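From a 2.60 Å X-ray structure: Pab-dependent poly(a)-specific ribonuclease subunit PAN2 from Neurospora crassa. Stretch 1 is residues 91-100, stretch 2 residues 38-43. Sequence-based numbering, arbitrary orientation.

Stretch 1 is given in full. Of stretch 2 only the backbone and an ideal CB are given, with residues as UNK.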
# COMPACT_ATOMS: atom_id res chain seq x y z
N MSE A 91 2.13 3.22 6.02
CA MSE A 91 2.67 2.23 6.95
C MSE A 91 4.12 1.89 6.61
O MSE A 91 4.94 1.67 7.51
CB MSE A 91 1.82 0.96 6.94
CG MSE A 91 0.44 1.14 7.54
SE MSE A 91 -0.50 -0.56 7.76
CE MSE A 91 -0.59 -1.12 5.90
N LEU A 92 4.44 1.86 5.32
CA LEU A 92 5.78 1.52 4.87
C LEU A 92 6.78 2.63 5.14
O LEU A 92 7.99 2.40 5.18
CB LEU A 92 5.77 1.17 3.38
CG LEU A 92 5.00 -0.10 3.00
CD1 LEU A 92 5.04 -0.33 1.50
CD2 LEU A 92 5.54 -1.30 3.75
N GLN A 93 6.28 3.85 5.32
CA GLN A 93 7.16 4.99 5.58
C GLN A 93 7.16 5.36 7.07
O GLN A 93 8.09 6.00 7.55
CB GLN A 93 6.74 6.20 4.74
CG GLN A 93 5.38 6.79 5.09
CD GLN A 93 5.01 7.96 4.21
OE1 GLN A 93 5.70 8.27 3.24
NE2 GLN A 93 3.90 8.62 4.54
N LYS A 94 6.12 4.94 7.79
CA LYS A 94 6.06 5.15 9.23
C LYS A 94 6.65 3.98 10.00
O LYS A 94 7.25 4.16 11.05
CB LYS A 94 4.62 5.38 9.69
CG LYS A 94 4.02 6.72 9.33
CD LYS A 94 2.79 7.00 10.19
CE LYS A 94 2.02 8.21 9.69
NZ LYS A 94 2.91 9.38 9.48
N GLY A 95 6.46 2.78 9.45
CA GLY A 95 6.84 1.54 10.11
C GLY A 95 8.24 1.50 10.67
O GLY A 95 9.23 1.63 9.95
N GLU A 96 8.33 1.31 11.99
CA GLU A 96 9.61 1.23 12.68
C GLU A 96 10.02 -0.23 12.86
O GLU A 96 11.17 -0.52 13.21
CB GLU A 96 9.53 1.94 14.03
CG GLU A 96 9.17 3.41 13.93
CD GLU A 96 8.78 4.01 15.27
OE1 GLU A 96 8.42 3.23 16.19
OE2 GLU A 96 8.84 5.24 15.42
N GLY A 97 9.08 -1.14 12.62
CA GLY A 97 9.34 -2.56 12.76
C GLY A 97 9.86 -3.19 11.49
O GLY A 97 10.02 -2.51 10.48
N PRO A 98 10.13 -4.50 11.53
CA PRO A 98 10.70 -5.23 10.39
C PRO A 98 9.67 -5.60 9.32
O PRO A 98 10.06 -5.89 8.19
CB PRO A 98 11.27 -6.49 11.04
CG PRO A 98 10.39 -6.72 12.22
CD PRO A 98 10.02 -5.35 12.73
N SER A 99 8.38 -5.59 9.66
CA SER A 99 7.37 -6.02 8.70
C SER A 99 6.04 -5.27 8.83
O SER A 99 5.66 -4.82 9.91
CB SER A 99 7.11 -7.52 8.85
OG SER A 99 6.48 -7.81 10.09
N CYS A 100 5.35 -5.16 7.70
CA CYS A 100 3.99 -4.64 7.67
C CYS A 100 3.09 -5.67 7.00
O CYS A 100 3.55 -6.74 6.62
CB CYS A 100 3.92 -3.30 6.92
SG CYS A 100 4.84 -1.95 7.69
N UNK A 38 13.85 -0.59 6.00
CA UNK A 38 12.80 -0.74 5.01
C UNK A 38 12.00 -2.01 5.27
O UNK A 38 12.45 -3.11 4.96
CB UNK A 38 13.39 -0.76 3.60
N UNK A 39 10.79 -1.86 5.83
CA UNK A 39 9.94 -2.99 6.22
C UNK A 39 9.42 -3.78 5.02
O UNK A 39 9.24 -3.22 3.94
CB UNK A 39 8.76 -2.49 7.05
N UNK A 40 9.19 -5.07 5.23
CA UNK A 40 8.62 -5.92 4.20
C UNK A 40 7.15 -6.18 4.48
O UNK A 40 6.60 -5.67 5.46
CB UNK A 40 9.39 -7.24 4.11
N UNK A 41 6.52 -6.98 3.63
CA UNK A 41 5.10 -7.29 3.79
C UNK A 41 4.89 -8.78 4.05
O UNK A 41 5.48 -9.63 3.40
CB UNK A 41 4.32 -6.86 2.55
N UNK A 42 4.02 -9.08 5.02
CA UNK A 42 3.74 -10.46 5.40
C UNK A 42 2.92 -11.18 4.32
O UNK A 42 2.12 -10.55 3.63
CB UNK A 42 3.00 -10.50 6.74
N UNK A 43 3.13 -12.48 4.19
CA UNK A 43 2.58 -13.24 3.06
C UNK A 43 1.55 -14.30 3.43
O UNK A 43 1.32 -15.24 2.67
CB UNK A 43 3.73 -13.92 2.31

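Position 38 lies at the edge of the contact. Its CA-to-CB bond points away from stretch 1, and an ideal CB has nothing of that stretch within 5.5 Å, so the visible atoms favour no particular side chain, large or small, polar or apolar. The deposited residue is Tyr 38, whose hydroxyl is hydrogen-bonded elsewhere in the structure.

Position 39 faces stretch 1 directly. Its CA-to-CB bond points toward stretch 1, where the ideal CB of position 39 sits 3.7 Å from Gly 97 O, 3.8 Å from Pro 98 O and 4.0 Å from Cys 100 SG. The helix ending at Lys 94 and the turn after it frame a shallow hollow, with Leu 92 O and the Leu 92 side chain close by. A compact apolar group such as alanine, valine or proline would suit this space. The phi/psi of -67/150° is compatible with proline, and the backbone nitrogen has no hydrogen-bonding partner in stretch 1. Pro 39 is found here. Pro 39 CG lies 3.6 Å from Leu 92 O and 4.2 Å from Leu 92 CD2, while Pro 39 CB packs 4.0 Å from Cys 100 SG. With 107 Å² covered, it gives more surface to the contact than any other residue of either stretch.

At position 40 the chain enters a parallel pairing with Ser 99. The backbone does the work: the N of position 40 donates to Pro 98 O (3.2 Å), and the O of position 40 accepts from Cys 100 N (2.6 Å). An ideal CB at position 40 would lie on the same face of the sheet as the Ser 99 side chain, 4.4 Å from Pro 98 O, so stretch 1 would not exclude a small side chain such as alanine or serine. Phi/psi of -103/-178° does not demand glycine either. The deposited residue is nevertheless Gly 40, which contributes through its main chain alone.

Position 41 pairs with Cys 100 and shares its face of the sheet. The ideal CB of position 41 is 4.1 Å from Cys 100 O, and beyond it the Cys 100 CB and the end of Leu 92 offer an apolar surface. Leucine, isoleucine or methionine could reach it; valine would fall shorter. Leu 41, with chi1 m and chi2 t, brings Leu 41 CD2 to 3.8 Å from Cys 100 CB and 3.9 Å from Leu 92 CD2. Leu 41 CA also makes a CA-H...O contact with Cys 100 O at 3.3 Å.

Just past the strand, position 42 adds one more backbone hydrogen bond, from the N of position 42 to Cys 100 O (2.9 Å). The CA-to-CB bond points sideways, but a long side chain could reach back to the Ser 99 hydroxyl; glutamate, glutamine or another extended polar residue would fit. Glu 42 does so, placing Glu 42 OE2 3.2 Å from Ser 99 OG. A water bridges the two residues, its O donating to Glu 42 OE2 (2.7 Å) and Ser 99 O (3.2 Å).

Position 43 has left stretch 1 behind, and many residues would serve. Asn 43 makes no contact with it.

Stretch 2, residues 38-43: YPGLEN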
# COMPACT_ATOMS: atom_id res chain seq x y z
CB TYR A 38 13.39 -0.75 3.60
CG TYR A 38 14.34 0.39 3.34
CD1 TYR A 38 13.87 1.66 3.06
CD2 TYR A 38 15.71 0.19 3.37
CE1 TYR A 38 14.73 2.71 2.82
CE2 TYR A 38 16.59 1.24 3.14
CZ TYR A 38 16.09 2.49 2.86
OH TYR A 38 16.96 3.53 2.62
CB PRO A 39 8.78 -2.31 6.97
CG PRO A 39 8.72 -0.94 6.40
CD PRO A 39 10.15 -0.56 6.12
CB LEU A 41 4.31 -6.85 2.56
CG LEU A 41 4.26 -5.34 2.31
CD1 LEU A 41 3.62 -5.04 0.97
CD2 LEU A 41 3.50 -4.65 3.43
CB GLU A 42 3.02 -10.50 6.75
CG GLU A 42 3.79 -9.80 7.86
CD GLU A 42 3.00 -9.66 9.14
OE1 GLU A 42 1.88 -10.21 9.22
OE2 GLU A 42 3.49 -8.99 10.07
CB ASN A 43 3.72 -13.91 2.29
CG ASN A 43 4.59 -14.78 3.17
OD1 ASN A 43 4.31 -14.97 4.35
ND2 ASN A 43 5.66 -15.32 2.59
O HOH W 1 2.89 -6.40 10.37
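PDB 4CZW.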